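Local coordinates for protein single domain haemoglobin (Campylobacter jejuni, PDB 2WY4) that binds heme and, as a single-domain globin, probably binds oxygen and may act in oxygen carriage or nitric oxide detoxification, at residues P40-M44 and E45-S49; L109-D112 and E113-K117. All coordinates share one frame; numbering follows the deposited sequence.

From the N terminus, helix 4-34 runs first, and the loop after it leads into contact 1, where residues 40-44 pass into the short helix 44-48 beside a heme propionate. The chain then continues through helices 51-65, 74-86 and 94-109 before contact 2, in which 109-112 joins helix 94-109 to the start of helix 113-139. Contact 1 thus closes a loop onto a helix, and contact 2 is the junction of two helices; they follow in series, neither nesting nor crossing. The centres of contact 1 and contact 2 are about 29 Å apart, on opposite sides of the chain's centre. Helix 4-34 is touched by side chains of both.

Contact 1: residues P40-M44 and E45-S49; sequences PMFNM and EKQIS. With HEM (protoporphyrin IX containing Fe), chain B.
Lys46, one residue past Glu45 at the start of the second segment, reaches back to Asn43: its backbone N makes a weak hydrogen bond to Asn43 O. The Lys46 side chain runs past the heme propionate, CD lying 3.8 Å from HEM O2D, and NZ goes on to Gln52. Asn43 grips that propionate through two groups: its backbone N donates almost straight to HEM O1D (2.8 Å, 168°), and its ND2 donates to HEM O2D. Next, Gln47 N donates to Met44 O at 3.0 Å. Bent at chi2 (-68°), the Gln47 side chain lies alongside that of Met44, and its amide NE2 donates to a water that in turn donates to Asn43 O and to HEM O1D. The water oxygen lies 2.6 Å from HEM O1D and thus ties the helix to the heme carboxylate. NE2 also approaches the Phe42 ring obliquely. Phe42 sets a face against the porphyrin, where the methyl HEM CMD lies over the centre of the ring, 3.5 Å above its plane, and it also touches the bound cyanide on the distal side of the heme. Ile48 N bonds to Met44 O at 2.9 Å, so that this carbonyl accepts two backbone donors, and Ser49 N follows on Glu45 O. Around this segment, Phe42 meets Phe32 of helix 4-34 edge-to-face, Met44 and Gln47 pack on the same helix, and Lys46 NZ bonds to Gln52 OE1 of helix 51-65, so the short helix 44-48 bridges its two longer neighbours.

Contact 2: residues L109-D112 and E113-K117; sequences LNPD and EATLK
Asp112 and Thr115 meet in an N-cap at the start of helix 113-139, the last helix of this globin. Asp112 OD1 takes the capping bond from Thr115 N at 2.8 Å, met nearly along its own C-O axis. The same oxygen also accepts from Thr115 OG1, which comes in from above the carboxylate plane (39° out of it). Both donors belong to one residue and converge on one oxygen, holding the carboxylate over the first turn. The Asp112 torsion serves this: CG sits between the backbone N and the carbonyl carbon (chi1 62°), bringing OD1 round to the helix start, and the two side chains cross at about a right angle. Separately, Leu116 N donates to Asp112 O at 3.0 Å, beginning the regular helical pattern. A negative carboxylate at this end would be expected to interact well with the helix dipole.

Apolar contacts lie beside the cap. Pro111 CB is 3.7 Å from both Thr115 CB and Thr115 CG2, while OG1 is the branch that bonds to Asp112, and CG of Pro111 comes within 4.4 Å of Leu116 CD2. Pro111 also touches Ile105, and Leu116 touches Leu102 and Lys106, so this small patch joins the new helix to helix 94-109; Ala114 and Thr115 lean on Ile8 of helix 4-34.

A water adds a further link. It donates to Pro111 O at 3.0 Å and to Glu113 OE2 at 3.1 Å, bridging the Pro111 carbonyl and the bent Glu113 side chain.

Contact 1: residues P40-M44 and E45-S49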
loop_
_atom_site.group_PDB
_atom_site.type_symbol
_atom_site.label_atom_id
_atom_site.label_comp_id
_atom_site.label_asym_id
_atom_site.label_seq_id
_atom_site.Cartn_x
_atom_site.Cartn_y
_atom_site.Cartn_z
ATOM N N PRO A 40 4.462 -8.363 -14.821
ATOM C CA PRO A 40 3.497 -9.339 -15.375
ATOM C C PRO A 40 2.492 -9.905 -14.382
ATOM O O PRO A 40 1.517 -10.541 -14.817
ATOM C CB PRO A 40 4.399 -10.459 -15.894
ATOM C CG PRO A 40 5.661 -9.784 -16.190
ATOM C CD PRO A 40 5.855 -8.780 -15.067
ATOM N N MET A 41 2.729 -9.727 -13.088
ATOM C CA MET A 41 1.768 -10.149 -12.082
ATOM C C MET A 41 0.482 -9.305 -12.187
ATOM O O MET A 41 -0.630 -9.778 -11.904
ATOM C CB MET A 41 2.360 -9.976 -10.699
ATOM C CG MET A 41 3.574 -10.838 -10.430
ATOM S SD MET A 41 4.419 -10.442 -8.862
ATOM C CE MET A 41 3.409 -11.174 -7.670
ATOM N N PHE A 42 0.638 -8.065 -12.628
ATOM C CA PHE A 42 -0.449 -7.111 -12.713
ATOM C C PHE A 42 -1.088 -7.113 -14.090
ATOM O O PHE A 42 -0.438 -7.440 -15.071
ATOM C CB PHE A 42 0.100 -5.709 -12.461
ATOM C CG PHE A 42 0.599 -5.502 -11.057
ATOM C CD1 PHE A 42 1.882 -5.885 -10.667
ATOM C CD2 PHE A 42 -0.204 -4.905 -10.143
ATOM C CE1 PHE A 42 2.281 -5.703 -9.389
ATOM C CE2 PHE A 42 0.221 -4.715 -8.870
ATOM C CZ PHE A 42 1.486 -5.116 -8.496
ATOM N N ASN A 43 -2.356 -6.734 -14.121
ATOM C CA ASN A 43 -3.060 -6.591 -15.376
ATOM C C ASN A 43 -2.878 -5.170 -15.898
ATOM O O ASN A 43 -3.359 -4.218 -15.316
ATOM C CB ASN A 43 -4.537 -6.935 -15.187
ATOM C CG ASN A 43 -4.733 -8.390 -14.847
ATOM O OD1 ASN A 43 -4.383 -9.270 -15.657
ATOM N ND2 ASN A 43 -5.256 -8.673 -13.657
ATOM N N MET A 44 -2.181 -5.009 -17.017
ATOM C CA MET A 44 -1.976 -3.658 -17.519
ATOM C C MET A 44 -3.241 -2.914 -17.927
ATOM O O MET A 44 -3.277 -1.698 -17.894
ATOM C CB MET A 44 -0.935 -3.645 -18.633
ATOM C CG MET A 44 0.477 -4.036 -18.156
ATOM S SD MET A 44 1.118 -3.009 -16.815
ATOM C CE MET A 44 0.789 -3.988 -15.418
ATOM N N GLU A 45 -4.274 -3.653 -18.319
ATOM C CA GLU A 45 -5.528 -3.003 -18.662
ATOM C C GLU A 45 -6.039 -2.261 -17.446
ATOM O O GLU A 45 -6.628 -1.195 -17.563
ATOM C CB GLU A 45 -6.564 -4.048 -19.129
ATOM C CG GLU A 45 -7.833 -3.460 -19.671
ATOM C CD GLU A 45 -8.913 -4.523 -19.816
ATOM O OE1 GLU A 45 -8.592 -5.551 -20.466
ATOM O OE2 GLU A 45 -10.045 -4.348 -19.257
ATOM N N LYS A 46 -5.829 -2.864 -16.273
ATOM C CA LYS A 46 -6.307 -2.277 -15.004
ATOM C C LYS A 46 -5.439 -1.075 -14.592
ATOM O O LYS A 46 -5.873 -0.254 -13.796
ATOM C CB LYS A 46 -6.363 -3.358 -13.893
ATOM C CG LYS A 46 -7.513 -3.253 -12.868
ATOM C CD LYS A 46 -7.366 -4.223 -11.694
ATOM C CE LYS A 46 -8.257 -3.854 -10.540
ATOM N NZ LYS A 46 -8.035 -4.425 -9.169
ATOM N N GLN A 47 -4.239 -0.983 -15.166
ATOM C CA GLN A 47 -3.387 0.166 -14.905
ATOM C C GLN A 47 -3.856 1.301 -15.810
ATOM O O GLN A 47 -4.042 2.429 -15.380
ATOM C CB GLN A 47 -1.932 -0.169 -15.238
ATOM C CG GLN A 47 -1.194 -1.063 -14.245
ATOM C CD GLN A 47 -0.946 -0.401 -12.915
ATOM O OE1 GLN A 47 -0.493 0.747 -12.862
ATOM N NE2 GLN A 47 -1.270 -1.118 -11.832
ATOM N N ILE A 48 -4.057 0.988 -17.091
ATOM C CA ILE A 48 -4.450 2.006 -18.042
ATOM C C ILE A 48 -5.814 2.638 -17.716
ATOM O O ILE A 48 -5.963 3.830 -17.838
ATOM C CB ILE A 48 -4.426 1.404 -19.450
ATOM C CG1 ILE A 48 -2.978 1.052 -19.830
ATOM C CG2 ILE A 48 -5.006 2.359 -20.455
ATOM C CD1 ILE A 48 -2.843 0.044 -20.946
ATOM N N SER A 49 -6.745 1.840 -17.217
ATOM C CA SER A 49 -8.089 2.349 -16.917
ATOM C C SER A 49 -8.105 3.177 -15.649
ATOM O O SER A 49 -9.084 3.848 -15.356
ATOM C CB SER A 49 -9.049 1.204 -16.678
ATOM O OG SER A 49 -8.738 0.518 -15.471
HETATM C CHA HEM B . -3.927 -6.229 -6.144
HETATM C CHB HEM B . -3.512 -3.630 -2.119
HETATM C CHC HEM B . 1.000 -5.238 -1.593
HETATM C CHD HEM B . 0.770 -7.312 -5.975
HETATM C C1A HEM B . -4.241 -5.467 -5.083
HETATM C C2A HEM B . -5.506 -4.857 -4.804
HETATM C C3A HEM B . -5.405 -4.110 -3.689
HETATM C C4A HEM B . -4.030 -4.245 -3.249
HETATM C CMA HEM B . -6.525 -3.302 -3.017
HETATM C CAA HEM B . -6.778 -5.058 -5.664
HETATM C CBA HEM B . -7.252 -6.513 -5.640
HETATM C CGA HEM B . -8.298 -6.884 -4.641
HETATM O O1A HEM B . -8.961 -5.981 -4.066
HETATM O O2A HEM B . -8.512 -8.136 -4.465
HETATM C C1B HEM B . -2.241 -3.817 -1.647
HETATM C C2B HEM B . -1.720 -3.255 -0.453
HETATM C C3B HEM B . -0.464 -3.707 -0.304
HETATM C C4B HEM B . -0.164 -4.563 -1.398
HETATM C CMB HEM B . -2.452 -2.251 0.428
HETATM C CAB HEM B . 0.575 -3.382 0.778
HETATM C CBB HEM B . 0.260 -3.344 2.060
HETATM C C1C HEM B . 1.347 -5.988 -2.691
HETATM C C2C HEM B . 2.557 -6.686 -2.948
HETATM C C3C HEM B . 2.469 -7.218 -4.149
HETATM C C4C HEM B . 1.206 -6.860 -4.743
HETATM C CMC HEM B . 3.708 -6.833 -1.940
HETATM C CAC HEM B . 3.539 -8.055 -4.831
HETATM C CBC HEM B . 4.054 -7.633 -5.993
HETATM C C1D HEM B . -0.541 -7.199 -6.394
HETATM C C2D HEM B . -0.982 -7.702 -7.639
HETATM C C3D HEM B . -2.435 -7.396 -7.731
HETATM C C4D HEM B . -2.730 -6.737 -6.502
HETATM C CMD HEM B . -0.139 -8.428 -8.664
HETATM C CAD HEM B . -3.395 -7.683 -8.872
HETATM C CBD HEM B . -3.666 -6.377 -9.611
HETATM C CGD HEM B . -4.338 -6.553 -10.940
HETATM O O1D HEM B . -3.881 -5.914 -11.895
HETATM O O2D HEM B . -5.340 -7.317 -10.991
HETATM N NA HEM B . -3.330 -5.079 -4.123
HETATM N NB HEM B . -1.282 -4.626 -2.202
HETATM N NC HEM B . 0.529 -6.110 -3.805
HETATM N ND HEM B . -1.591 -6.613 -5.726
HETATM FE FE HEM B . -1.431 -5.619 -3.959
HETATM O O HOH W 1 -2.817 -3.592 -12.537
#

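Contact 2: residues L109-D112 and E113-K117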
loop_
_atom_site.group_PDB
_atom_site.type_symbol
_atom_site.label_atom_id
_atom_site.label_comp_id
_atom_site.label_asym_id
_atom_site.label_seq_id
_atom_site.Cartn_x
_atom_site.Cartn_y
_atom_site.Cartn_z
ATOM N N LEU A 109 4.402 14.086 -2.273
ATOM C CA LEU A 109 3.927 14.845 -1.115
ATOM C C LEU A 109 4.991 15.766 -0.560
ATOM O O LEU A 109 4.680 16.708 0.152
ATOM C CB LEU A 109 3.432 13.908 -0.004
ATOM C CG LEU A 109 1.982 13.463 -0.059
ATOM C CD1 LEU A 109 1.822 12.510 -1.212
ATOM C CD2 LEU A 109 1.563 12.796 1.235
ATOM N N ASN A 110 6.251 15.458 -0.874
ATOM C CA ASN A 110 7.398 16.209 -0.365
ATOM C C ASN A 110 7.201 16.536 1.116
ATOM O O ASN A 110 7.239 17.694 1.538
ATOM C CB ASN A 110 7.625 17.471 -1.203
ATOM C CG ASN A 110 9.045 18.003 -1.102
ATOM O OD1 ASN A 110 9.503 18.769 -1.970
ATOM N ND2 ASN A 110 9.744 17.619 -0.047
ATOM N N PRO A 111 6.983 15.499 1.915
ATOM C CA PRO A 111 6.693 15.678 3.336
ATOM C C PRO A 111 7.914 15.984 4.197
ATOM O O PRO A 111 9.064 15.847 3.760
ATOM C CB PRO A 111 6.128 14.326 3.749
ATOM C CG PRO A 111 6.023 13.548 2.546
ATOM C CD PRO A 111 7.043 14.076 1.563
ATOM N N ASP A 112 7.635 16.348 5.444
ATOM C CA ASP A 112 8.708 16.552 6.415
ATOM C C ASP A 112 9.170 15.199 6.924
ATOM O O ASP A 112 8.578 14.169 6.607
ATOM C CB ASP A 112 8.266 17.529 7.516
ATOM C CG ASP A 112 7.080 17.048 8.339
ATOM O OD1 ASP A 112 6.781 15.832 8.398
ATOM O OD2 ASP A 112 6.403 17.862 9.018
ATOM N N GLU A 113 10.235 15.169 7.711
ATOM C CA GLU A 113 10.798 13.926 8.143
ATOM C C GLU A 113 9.866 13.205 9.069
ATOM O O GLU A 113 9.802 11.994 9.020
ATOM C CB GLU A 113 12.187 14.154 8.777
ATOM C CG GLU A 113 13.205 14.548 7.740
ATOM C CD GLU A 113 13.461 13.483 6.679
ATOM O OE1 GLU A 113 13.433 12.266 6.998
ATOM O OE2 GLU A 113 13.735 13.884 5.525
ATOM N N ALA A 114 9.137 13.942 9.917
ATOM C CA ALA A 114 8.216 13.294 10.821
ATOM C C ALA A 114 7.158 12.529 10.035
ATOM O O ALA A 114 6.770 11.442 10.421
ATOM C CB ALA A 114 7.557 14.309 11.762
ATOM N N THR A 115 6.699 13.122 8.938
ATOM C CA THR A 115 5.660 12.462 8.119
ATOM C C THR A 115 6.228 11.235 7.427
ATOM O O THR A 115 5.622 10.169 7.406
ATOM C CB THR A 115 5.049 13.439 7.136
ATOM O OG1 THR A 115 4.398 14.477 7.872
ATOM C CG2 THR A 115 3.930 12.777 6.347
ATOM N N LEU A 116 7.421 11.381 6.867
ATOM C CA LEU A 116 8.064 10.234 6.250
ATOM C C LEU A 116 8.251 9.084 7.251
ATOM O O LEU A 116 7.983 7.924 6.951
ATOM C CB LEU A 116 9.425 10.630 5.680
ATOM C CG LEU A 116 9.532 11.165 4.284
ATOM C CD1 LEU A 116 10.989 11.358 3.911
ATOM C CD2 LEU A 116 8.851 10.213 3.293
ATOM N N LYS A 117 8.763 9.413 8.438
ATOM C CA LYS A 117 8.952 8.423 9.501
ATOM C C LYS A 117 7.627 7.750 9.871
ATOM O O LYS A 117 7.522 6.520 10.046
ATOM C CB LYS A 117 9.578 9.111 10.729
ATOM C CG LYS A 117 10.112 8.172 11.785
ATOM C CD LYS A 117 11.152 7.213 11.205
ATOM C CE LYS A 117 12.330 6.968 12.149
ATOM N NZ LYS A 117 13.371 7.984 11.915
HETATM O O HOH W 2 11.875 16.135 4.628
#